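Local coordinates for hypothetical protein PH0435 (Pyrococcus horikoshii, PDB 2YV4) that is a hypothetical Sua5 protein, represented by its C-terminal Sua5 domain, and may take part in the threonylcarbamoyl-AMP synthesis of tRNA modification, at residues 16-27 with 74-82; 37-48 with 60-71. One frame throughout, in Å; residues are numbered along the deposited sequence.

Contact 1: residues 16-27 with 74-82; sequences VKGKITELVKEL and DVVIAEGVE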
loop_
_atom_site.group_PDB
_atom_site.type_symbol
_atom_site.label_atom_id
_atom_site.label_comp_id
_atom_site.label_asym_id
_atom_site.label_seq_id
_atom_site.Cartn_x
_atom_site.Cartn_y
_atom_site.Cartn_z
ATOM N N VAL A 16 -0.214 -8.191 8.703
ATOM C CA VAL A 16 -0.429 -7.210 7.653
ATOM C C VAL A 16 -1.212 -7.829 6.498
ATOM O O VAL A 16 -2.170 -7.240 6.003
ATOM C CB VAL A 16 0.910 -6.648 7.139
ATOM C CG1 VAL A 16 0.686 -5.851 5.864
ATOM C CG2 VAL A 16 1.544 -5.759 8.210
ATOM N N LYS A 17 -0.814 -9.023 6.073
ATOM C CA LYS A 17 -1.507 -9.684 4.974
ATOM C C LYS A 17 -2.995 -9.854 5.267
ATOM O O LYS A 17 -3.834 -9.631 4.392
ATOM C CB LYS A 17 -0.860 -11.038 4.673
ATOM C CG LYS A 17 0.510 -10.910 4.008
ATOM C CD LYS A 17 1.058 -12.256 3.555
ATOM C CE LYS A 17 2.398 -12.101 2.841
ATOM N NZ LYS A 17 2.291 -11.308 1.579
ATOM N N GLY A 18 -3.323 -10.237 6.499
ATOM C CA GLY A 18 -4.718 -10.406 6.866
ATOM C C GLY A 18 -5.470 -9.083 6.920
ATOM O O GLY A 18 -6.625 -8.987 6.492
ATOM N N LYS A 19 -4.814 -8.051 7.440
ATOM C CA LYS A 19 -5.438 -6.737 7.544
ATOM C C LYS A 19 -5.698 -6.142 6.159
ATOM O O LYS A 19 -6.788 -5.626 5.893
ATOM C CB LYS A 19 -4.551 -5.805 8.376
ATOM C CG LYS A 19 -5.063 -4.365 8.494
ATOM C CD LYS A 19 -6.440 -4.274 9.152
ATOM C CE LYS A 19 -6.423 -4.754 10.595
ATOM N NZ LYS A 19 -7.749 -4.542 11.247
ATOM N N ILE A 20 -4.710 -6.218 5.270
ATOM C CA ILE A 20 -4.891 -5.682 3.923
ATOM C C ILE A 20 -6.045 -6.391 3.210
ATOM O O ILE A 20 -6.898 -5.745 2.597
ATOM C CB ILE A 20 -3.601 -5.820 3.075
ATOM C CG1 ILE A 20 -2.515 -4.911 3.655
ATOM C CG2 ILE A 20 -3.884 -5.439 1.618
ATOM C CD1 ILE A 20 -1.187 -4.991 2.945
ATOM N N THR A 21 -6.073 -7.718 3.294
ATOM C CA THR A 21 -7.137 -8.496 2.663
ATOM C C THR A 21 -8.491 -7.968 3.130
ATOM O O THR A 21 -9.409 -7.773 2.329
ATOM C CB THR A 21 -7.032 -9.981 3.040
ATOM O OG1 THR A 21 -5.728 -10.462 2.694
ATOM C CG2 THR A 21 -8.091 -10.802 2.303
ATOM N N GLU A 22 -8.591 -7.725 4.436
ATOM C CA GLU A 22 -9.806 -7.220 5.061
ATOM C C GLU A 22 -10.190 -5.841 4.531
ATOM O O GLU A 22 -11.337 -5.618 4.145
ATOM C CB GLU A 22 -9.616 -7.147 6.582
ATOM C CG GLU A 22 -10.816 -6.611 7.353
ATOM C CD GLU A 22 -10.470 -6.241 8.792
ATOM O OE1 GLU A 22 -11.392 -5.904 9.564
ATOM O OE2 GLU A 22 -9.275 -6.280 9.150
ATOM N N LEU A 23 -9.230 -4.919 4.515
ATOM C CA LEU A 23 -9.474 -3.562 4.039
ATOM C C LEU A 23 -9.915 -3.499 2.575
ATOM O O LEU A 23 -10.813 -2.731 2.227
ATOM C CB LEU A 23 -8.224 -2.692 4.232
ATOM C CG LEU A 23 -7.924 -2.209 5.654
ATOM C CD1 LEU A 23 -6.582 -1.490 5.678
ATOM C CD2 LEU A 23 -9.037 -1.278 6.132
ATOM N N VAL A 24 -9.271 -4.285 1.718
ATOM C CA VAL A 24 -9.628 -4.305 0.309
ATOM C C VAL A 24 -11.113 -4.649 0.156
ATOM O O VAL A 24 -11.858 -3.939 -0.522
ATOM C CB VAL A 24 -8.759 -5.322 -0.463
ATOM C CG1 VAL A 24 -9.356 -5.598 -1.840
ATOM C CG2 VAL A 24 -7.338 -4.770 -0.612
ATOM N N LYS A 25 -11.549 -5.725 0.802
ATOM C CA LYS A 25 -12.948 -6.123 0.727
ATOM C C LYS A 25 -13.838 -4.989 1.221
ATOM O O LYS A 25 -14.842 -4.663 0.591
ATOM C CB LYS A 25 -13.196 -7.377 1.567
ATOM C CG LYS A 25 -12.605 -8.638 0.982
ATOM C CD LYS A 25 -12.713 -9.785 1.970
ATOM C CE LYS A 25 -12.039 -11.039 1.445
ATOM N NZ LYS A 25 -12.069 -12.122 2.464
ATOM N N GLU A 26 -13.462 -4.387 2.346
ATOM C CA GLU A 26 -14.233 -3.288 2.910
ATOM C C GLU A 26 -14.342 -2.118 1.941
ATOM O O GLU A 26 -15.430 -1.587 1.715
ATOM C CB GLU A 26 -13.598 -2.812 4.216
ATOM C CG GLU A 26 -13.941 -3.666 5.429
ATOM C CD GLU A 26 -13.070 -3.340 6.633
ATOM O OE1 GLU A 26 -12.635 -2.173 6.754
ATOM O OE2 GLU A 26 -12.824 -4.244 7.461
ATOM N N LEU A 27 -13.215 -1.717 1.367
ATOM C CA LEU A 27 -13.214 -0.607 0.429
ATOM C C LEU A 27 -14.048 -0.936 -0.811
ATOM O O LEU A 27 -14.822 -0.103 -1.283
ATOM C CB LEU A 27 -11.773 -0.254 0.048
ATOM C CG LEU A 27 -10.948 0.239 1.244
ATOM C CD1 LEU A 27 -9.497 0.462 0.846
ATOM C CD2 LEU A 27 -11.562 1.528 1.781
ATOM N N ASP A 74 -9.135 5.183 -6.067
ATOM C CA ASP A 74 -9.625 6.066 -5.008
ATOM C C ASP A 74 -8.762 5.986 -3.750
ATOM O O ASP A 74 -8.487 7.001 -3.103
ATOM C CB ASP A 74 -11.067 5.701 -4.643
ATOM C CG ASP A 74 -12.017 5.849 -5.811
ATOM O OD1 ASP A 74 -12.069 6.955 -6.393
ATOM O OD2 ASP A 74 -12.709 4.865 -6.147
ATOM N N VAL A 75 -8.344 4.770 -3.403
ATOM C CA VAL A 75 -7.516 4.554 -2.223
ATOM C C VAL A 75 -6.368 3.596 -2.529
ATOM O O VAL A 75 -6.555 2.579 -3.198
ATOM C CB VAL A 75 -8.351 3.972 -1.060
ATOM C CG1 VAL A 75 -7.472 3.743 0.166
ATOM C CG2 VAL A 75 -9.493 4.918 -0.726
ATOM N N VAL A 76 -5.180 3.938 -2.041
ATOM C CA VAL A 76 -3.992 3.121 -2.241
ATOM C C VAL A 76 -3.528 2.605 -0.889
ATOM O O VAL A 76 -3.316 3.382 0.036
ATOM C CB VAL A 76 -2.832 3.939 -2.874
ATOM C CG1 VAL A 76 -1.551 3.103 -2.910
ATOM C CG2 VAL A 76 -3.203 4.370 -4.283
ATOM N N ILE A 77 -3.389 1.293 -0.771
ATOM C CA ILE A 77 -2.917 0.698 0.474
ATOM C C ILE A 77 -1.467 0.313 0.250
ATOM O O ILE A 77 -1.152 -0.427 -0.684
ATOM C CB ILE A 77 -3.714 -0.568 0.840
ATOM C CG1 ILE A 77 -5.187 -0.209 1.063
ATOM C CG2 ILE A 77 -3.114 -1.217 2.089
ATOM C CD1 ILE A 77 -6.096 -1.424 1.256
ATOM N N ALA A 78 -0.579 0.844 1.082
ATOM C CA ALA A 78 0.836 0.527 0.969
ATOM C C ALA A 78 1.176 -0.438 2.091
ATOM O O ALA A 78 0.976 -0.135 3.261
ATOM C CB ALA A 78 1.680 1.799 1.083
ATOM N N GLU A 79 1.669 -1.608 1.715
ATOM C CA GLU A 79 2.049 -2.652 2.661
ATOM C C GLU A 79 3.307 -2.218 3.420
ATOM O O GLU A 79 4.335 -1.954 2.806
ATOM C CB GLU A 79 2.321 -3.935 1.875
ATOM C CG GLU A 79 2.484 -5.192 2.688
ATOM C CD GLU A 79 2.729 -6.394 1.795
ATOM O OE1 GLU A 79 1.919 -6.609 0.862
ATOM O OE2 GLU A 79 3.726 -7.116 2.016
ATOM N N GLY A 80 3.220 -2.137 4.748
ATOM C CA GLY A 80 4.373 -1.732 5.540
ATOM C C GLY A 80 4.733 -2.745 6.616
ATOM O O GLY A 80 4.481 -2.509 7.802
ATOM N N VAL A 81 5.328 -3.868 6.215
ATOM C CA VAL A 81 5.690 -4.911 7.172
ATOM C C VAL A 81 6.915 -4.539 8.008
ATOM O O VAL A 81 7.779 -3.777 7.563
ATOM C CB VAL A 81 5.941 -6.274 6.468
ATOM C CG1 VAL A 81 4.722 -6.645 5.613
ATOM C CG2 VAL A 81 7.207 -6.212 5.612
ATOM N N GLU A 82 6.973 -5.073 9.225
ATOM C CA GLU A 82 8.083 -4.796 10.131
ATOM C C GLU A 82 9.356 -5.465 9.639
ATOM O O GLU A 82 10.432 -4.873 9.686
ATOM C CB GLU A 82 7.759 -5.302 11.540
ATOM C CG GLU A 82 6.483 -4.719 12.119
ATOM C CD GLU A 82 6.197 -5.216 13.521
ATOM O OE1 GLU A 82 6.235 -6.446 13.739
ATOM O OE2 GLU A 82 5.927 -4.377 14.404
#
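Helix 16-27 lies over strand 75-81 and runs nearly antiparallel to it, and the axes approach to 9.4 Å at an angle of 165°. No hydrogen bond joins the two segments. Ile77 is the strand residue most covered by the helix. Its CD1 lies 3.9 Å from Leu23 CB and also touches Val24 CG2. Leu27 meets Ile77 tip to tip, CD1 to CD1 at 3.9 Å. The same Leu27 methyl lies 3.9 Å from Val75 CG1, so it bridges two strand residues on one side of the sheet. Ile20 and Ile77 run alongside each other, pointing opposite ways, with Ile20 CG1 4.1 Å from Ile77 CG2. Further along, Ile20 CD1 packs 3.7 Å from Glu79 CG, and the two side chains lie crosswise.

Glu79 has its CG anti to the backbone N (chi1 -169°) and an extended chain beyond. Its methylenes therefore lie against Ile20 and Val16, whose CG1 is 3.7 Å from Glu79 CG. Its buried carboxylate is held by Tyr42 OH at OE1 and Ser39 OG at OE2. Lys17 NZ is 4.5 Å from Glu79 OE2, too far for a salt bridge. It forms a salt bridge with Glu40 and also bonds to the Ser39 and Tyr42 hydroxyls, which join it indirectly to Glu79. Its charge would probably still favour the ionised form of Glu79. Val16 closes the row against Val81 CG1.

Val9 and Val36, on the two neighbouring strands, extend this apolar layer. The arrangement is the helix-on-sheet packing of an alpha/beta fold with a parallel sheet, here in the C-terminal Sua5 domain.

Contact 2: residues 37-48 with 60-71; sequences IGSESYNADEFF and NLFKALRYMDKA
Phe48 reaches from strand 46-48 onto helix 60-70 and lies against Ala64. Its CB touches the CE methyl of Met68, a selenomethionine, at 3.7 Å. CG is anti to the backbone N (chi1 -163°), and this carries the ring over the helix. CG and CD2 lie on Ala64, with CD2 3.4 Å from Ala64 CB. CD1, the other ortho carbon, meets Tyr67 CG at 3.6 Å. CE1 continues along Tyr67 CB, CE2 stays by Ala64, and CZ ends 3.8 Å from Lys63 CG. Ala64 CA sits over the ring centre, 3.7 Å from the centroid, in a CH-pi contact. The Phe48 and Tyr67 planes are 50° apart.

Tyr67 OH donates to Glu46 OE1 at 3.2 Å, nearly along the C-O axis. Ala71 CB packs by the same carboxylate, and Met68 SE packs against Glu46 CB. Deeper in, Ile37 CD1 meets Ala64 CB at 3.5 Å and also touches Leu61 and Leu65. Val76 of the next strand continues this buried layer. Helix 54-70 thus covers the edge strand 46-49 and its neighbour 34-38, as in a Rossmann-like alpha/beta sandwich.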
loop_
_atom_site.group_PDB
_atom_site.type_symbol
_atom_site.label_atom_id
_atom_site.label_comp_id
_atom_site.label_asym_id
_atom_site.label_seq_id
_atom_site.Cartn_x
_atom_site.Cartn_y
_atom_site.Cartn_z
ATOM N N ILE A 37 0.036 -1.538 -3.072
ATOM C CA ILE A 37 1.445 -1.473 -3.417
ATOM C C ILE A 37 2.032 -2.352 -2.318
ATOM O O ILE A 37 2.117 -1.936 -1.161
ATOM C CB ILE A 37 2.022 -0.048 -3.296
ATOM C CG1 ILE A 37 1.273 0.905 -4.229
ATOM C CG2 ILE A 37 3.502 -0.062 -3.660
ATOM C CD1 ILE A 37 1.775 2.345 -4.152
ATOM N N GLY A 38 2.398 -3.582 -2.672
ATOM C CA GLY A 38 2.938 -4.491 -1.678
ATOM C C GLY A 38 3.589 -5.722 -2.275
ATOM O O GLY A 38 4.134 -5.667 -3.377
ATOM N N SER A 39 3.527 -6.835 -1.548
ATOM C CA SER A 39 4.128 -8.089 -1.995
ATOM C C SER A 39 3.160 -8.929 -2.833
ATOM O O SER A 39 3.579 -9.851 -3.539
ATOM C CB SER A 39 4.613 -8.895 -0.786
ATOM O OG SER A 39 3.546 -9.160 0.108
ATOM N N GLU A 40 1.869 -8.615 -2.735
ATOM C CA GLU A 40 0.823 -9.298 -3.498
ATOM C C GLU A 40 -0.426 -8.415 -3.564
ATOM O O GLU A 40 -0.538 -7.441 -2.827
ATOM C CB GLU A 40 0.489 -10.664 -2.891
ATOM C CG GLU A 40 0.050 -10.636 -1.445
ATOM C CD GLU A 40 -0.246 -12.025 -0.918
ATOM O OE1 GLU A 40 -1.165 -12.676 -1.454
ATOM O OE2 GLU A 40 0.443 -12.471 0.024
ATOM N N SER A 41 -1.365 -8.765 -4.437
ATOM C CA SER A 41 -2.569 -7.965 -4.636
ATOM C C SER A 41 -3.644 -8.016 -3.570
ATOM O O SER A 41 -4.323 -7.017 -3.340
ATOM C CB SER A 41 -3.222 -8.329 -5.965
ATOM O OG SER A 41 -3.943 -9.543 -5.839
ATOM N N TYR A 42 -3.820 -9.171 -2.934
ATOM C CA TYR A 42 -4.866 -9.320 -1.927
ATOM C C TYR A 42 -6.187 -9.049 -2.640
ATOM O O TYR A 42 -7.173 -8.624 -2.033
ATOM C CB TYR A 42 -4.664 -8.322 -0.789
ATOM C CG TYR A 42 -3.311 -8.438 -0.136
ATOM C CD1 TYR A 42 -2.990 -9.537 0.663
ATOM C CD2 TYR A 42 -2.337 -7.463 -0.340
ATOM C CE1 TYR A 42 -1.720 -9.660 1.244
ATOM C CE2 TYR A 42 -1.075 -7.571 0.231
ATOM C CZ TYR A 42 -0.772 -8.670 1.018
ATOM O OH TYR A 42 0.490 -8.782 1.554
ATOM N N ASN A 43 -6.176 -9.292 -3.947
ATOM C CA ASN A 43 -7.336 -9.101 -4.808
ATOM C C ASN A 43 -7.839 -7.669 -4.949
ATOM O O ASN A 43 -9.040 -7.443 -5.132
ATOM C CB ASN A 43 -8.488 -9.991 -4.356
ATOM C CG ASN A 43 -8.871 -10.995 -5.406
ATOM O OD1 ASN A 43 -9.237 -10.628 -6.523
ATOM N ND2 ASN A 43 -8.777 -12.277 -5.066
ATOM N N ALA A 44 -6.932 -6.703 -4.855
ATOM C CA ALA A 44 -7.328 -5.313 -5.020
ATOM C C ALA A 44 -7.662 -5.137 -6.501
ATOM O O ALA A 44 -7.505 -6.072 -7.286
ATOM C CB ALA A 44 -6.190 -4.392 -4.625
ATOM N N ASP A 45 -8.129 -3.951 -6.881
ATOM C CA ASP A 45 -8.460 -3.678 -8.281
ATOM C C ASP A 45 -7.187 -3.410 -9.080
ATOM O O ASP A 45 -7.158 -3.586 -10.297
ATOM C CB ASP A 45 -9.364 -2.449 -8.398
ATOM C CG ASP A 45 -10.702 -2.645 -7.734
ATOM O OD1 ASP A 45 -11.411 -3.608 -8.099
ATOM O OD2 ASP A 45 -11.043 -1.840 -6.850
ATOM N N GLU A 46 -6.140 -2.977 -8.385
ATOM C CA GLU A 46 -4.868 -2.659 -9.028
ATOM C C GLU A 46 -3.716 -3.094 -8.139
ATOM O O GLU A 46 -3.813 -3.043 -6.913
ATOM C CB GLU A 46 -4.763 -1.151 -9.266
ATOM C CG GLU A 46 -5.871 -0.548 -10.131
ATOM C CD GLU A 46 -5.664 -0.813 -11.608
ATOM O OE1 GLU A 46 -4.547 -1.223 -11.992
ATOM O OE2 GLU A 46 -6.613 -0.597 -12.388
ATOM N N PHE A 47 -2.615 -3.511 -8.753
ATOM C CA PHE A 47 -1.462 -3.938 -7.974
ATOM C C PHE A 47 -0.144 -3.481 -8.587
ATOM O O PHE A 47 0.004 -3.428 -9.807
ATOM C CB PHE A 47 -1.455 -5.464 -7.817
ATOM C CG PHE A 47 -0.196 -6.001 -7.184
ATOM C CD1 PHE A 47 0.775 -6.627 -7.957
ATOM C CD2 PHE A 47 0.048 -5.820 -5.825
ATOM C CE1 PHE A 47 1.973 -7.062 -7.388
ATOM C CE2 PHE A 47 1.241 -6.250 -5.248
ATOM C CZ PHE A 47 2.204 -6.871 -6.027
ATOM N N PHE A 48 0.803 -3.134 -7.724
ATOM C CA PHE A 48 2.132 -2.717 -8.161
ATOM C C PHE A 48 3.073 -3.218 -7.073
ATOM O O PHE A 48 2.833 -2.988 -5.886
ATOM C CB PHE A 48 2.223 -1.194 -8.276
ATOM C CG PHE A 48 3.400 -0.709 -9.096
ATOM C CD1 PHE A 48 3.210 -0.224 -10.389
ATOM C CD2 PHE A 48 4.688 -0.724 -8.570
ATOM C CE1 PHE A 48 4.288 0.244 -11.147
ATOM C CE2 PHE A 48 5.775 -0.259 -9.318
ATOM C CZ PHE A 48 5.573 0.227 -10.608
ATOM N N ASN A 60 10.905 2.291 -5.979
ATOM C CA ASN A 60 9.624 2.005 -6.632
ATOM C C ASN A 60 8.372 2.734 -6.139
ATOM O O ASN A 60 7.420 2.907 -6.899
ATOM C CB ASN A 60 9.317 0.501 -6.567
ATOM C CG ASN A 60 10.472 -0.363 -7.026
ATOM O OD1 ASN A 60 11.111 -0.084 -8.040
ATOM N ND2 ASN A 60 10.731 -1.440 -6.285
ATOM N N LEU A 61 8.359 3.147 -4.877
ATOM C CA LEU A 61 7.167 3.779 -4.310
ATOM C C LEU A 61 6.478 4.858 -5.141
ATOM O O LEU A 61 5.301 4.718 -5.481
ATOM C CB LEU A 61 7.470 4.322 -2.908
ATOM C CG LEU A 61 6.231 4.790 -2.141
ATOM C CD1 LEU A 61 5.205 3.660 -2.086
ATOM C CD2 LEU A 61 6.630 5.224 -0.741
ATOM N N PHE A 62 7.190 5.933 -5.465
ATOM C CA PHE A 62 6.592 7.015 -6.242
ATOM C C PHE A 62 6.181 6.575 -7.648
ATOM O O PHE A 62 5.190 7.060 -8.200
ATOM C CB PHE A 62 7.548 8.214 -6.286
ATOM C CG PHE A 62 7.479 9.083 -5.053
ATOM C CD1 PHE A 62 7.260 8.517 -3.797
ATOM C CD2 PHE A 62 7.637 10.463 -5.146
ATOM C CE1 PHE A 62 7.198 9.312 -2.652
ATOM C CE2 PHE A 62 7.577 11.269 -4.007
ATOM C CZ PHE A 62 7.357 10.691 -2.756
ATOM N N LYS A 63 6.937 5.654 -8.229
ATOM C CA LYS A 63 6.590 5.145 -9.546
ATOM C C LYS A 63 5.271 4.384 -9.391
ATOM O O LYS A 63 4.389 4.454 -10.248
ATOM C CB LYS A 63 7.687 4.204 -10.059
ATOM C CG LYS A 63 7.357 3.525 -11.378
ATOM C CD LYS A 63 8.568 2.793 -11.942
ATOM C CE LYS A 63 8.217 2.099 -13.247
ATOM N NZ LYS A 63 7.641 3.051 -14.238
ATOM N N ALA A 64 5.140 3.671 -8.275
ATOM C CA ALA A 64 3.931 2.896 -7.991
ATOM C C ALA A 64 2.731 3.819 -7.811
ATOM O O ALA A 64 1.650 3.573 -8.357
ATOM C CB ALA A 64 4.136 2.059 -6.738
ATOM N N LEU A 65 2.919 4.880 -7.037
ATOM C CA LEU A 65 1.843 5.836 -6.793
ATOM C C LEU A 65 1.397 6.527 -8.088
ATOM O O LEU A 65 0.214 6.816 -8.270
ATOM C CB LEU A 65 2.292 6.870 -5.758
ATOM C CG LEU A 65 2.479 6.324 -4.334
ATOM C CD1 LEU A 65 3.246 7.317 -3.477
ATOM C CD2 LEU A 65 1.113 6.018 -3.734
ATOM N N ARG A 66 2.333 6.793 -8.992
ATOM C CA ARG A 66 1.960 7.435 -10.250
ATOM C C ARG A 66 1.099 6.461 -11.046
ATOM O O ARG A 66 0.143 6.860 -11.713
ATOM C CB ARG A 66 3.201 7.833 -11.057
ATOM C CG ARG A 66 4.052 8.888 -10.375
ATOM C CD ARG A 66 5.122 9.441 -11.299
ATOM N NE ARG A 66 6.154 10.154 -10.552
ATOM C CZ ARG A 66 7.216 9.569 -10.002
ATOM N NH1 ARG A 66 7.389 8.261 -10.126
ATOM N NH2 ARG A 66 8.100 10.289 -9.321
ATOM N N TYR A 67 1.445 5.181 -10.967
ATOM C CA TYR A 67 0.689 4.143 -11.659
ATOM C C TYR A 67 -0.742 4.140 -11.128
ATOM O O TYR A 67 -1.705 4.081 -11.897
ATOM C CB TYR A 67 1.315 2.768 -11.412
ATOM C CG TYR A 67 0.528 1.634 -12.019
ATOM C CD1 TYR A 67 0.665 1.311 -13.369
ATOM C CD2 TYR A 67 -0.410 0.930 -11.261
ATOM C CE1 TYR A 67 -0.116 0.325 -13.954
ATOM C CE2 TYR A 67 -1.197 -0.056 -11.833
ATOM C CZ TYR A 67 -1.051 -0.353 -13.181
ATOM O OH TYR A 67 -1.863 -1.301 -13.766
HETATM N N MSE A 68 -0.871 4.210 -9.807
HETATM C CA MSE A 68 -2.180 4.208 -9.166
HETATM C C MSE A 68 -3.045 5.390 -9.586
HETATM O O MSE A 68 -4.236 5.229 -9.861
HETATM C CB MSE A 68 -2.021 4.196 -7.648
HETATM C CG MSE A 68 -1.441 2.902 -7.103
HETATM SE SE MSE A 68 -2.507 1.355 -7.591
HETATM C CE MSE A 68 -1.153 -0.027 -7.382
ATOM N N ASP A 69 -2.462 6.580 -9.630
ATOM C CA ASP A 69 -3.241 7.744 -10.033
ATOM C C ASP A 69 -3.634 7.662 -11.503
ATOM O O ASP A 69 -4.751 8.024 -11.871
ATOM C CB ASP A 69 -2.475 9.037 -9.752
ATOM C CG ASP A 69 -2.511 9.420 -8.279
ATOM O OD1 ASP A 69 -3.507 9.085 -7.598
ATOM O OD2 ASP A 69 -1.558 10.065 -7.806
ATOM N N LYS A 70 -2.724 7.177 -12.342
ATOM C CA LYS A 70 -3.016 7.036 -13.764
ATOM C C LYS A 70 -4.186 6.062 -13.921
ATOM O O LYS A 70 -4.979 6.167 -14.860
ATOM C CB LYS A 70 -1.786 6.507 -14.506
ATOM C CG LYS A 70 -1.986 6.323 -16.002
ATOM C CD LYS A 70 -0.724 5.778 -16.655
ATOM C CE LYS A 70 -0.844 5.733 -18.170
ATOM N NZ LYS A 70 -1.965 4.860 -18.609
ATOM N N ALA A 71 -4.294 5.121 -12.986
ATOM C CA ALA A 71 -5.365 4.129 -13.014
ATOM C C ALA A 71 -6.656 4.638 -12.371
ATOM O O ALA A 71 -7.674 3.949 -12.383
ATOM C CB ALA A 71 -4.910 2.850 -12.317
#

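From the N terminus, strand 5-11 leads into helix 13-29, the first half of contact 1. Strands 34-38 and 46-49 follow, joined by the loop 39-45, which carries the chain back to the start of the next parallel strand and contains a type I' turn at Ser41-Ala44. Then comes helix 54-70; contact 2 joins this helix back to both strands. Strand 75-81 comes next and closes the larger loop of contact 1, so contact 2 is nested inside it. The two helices pack on opposite faces of the same sheet, where strands 34-38 and 75-81 are neighbours. The contact centres are about 12 Å apart. Loop 39-45 ties them together, with the Tyr42 ring packed on Ile20.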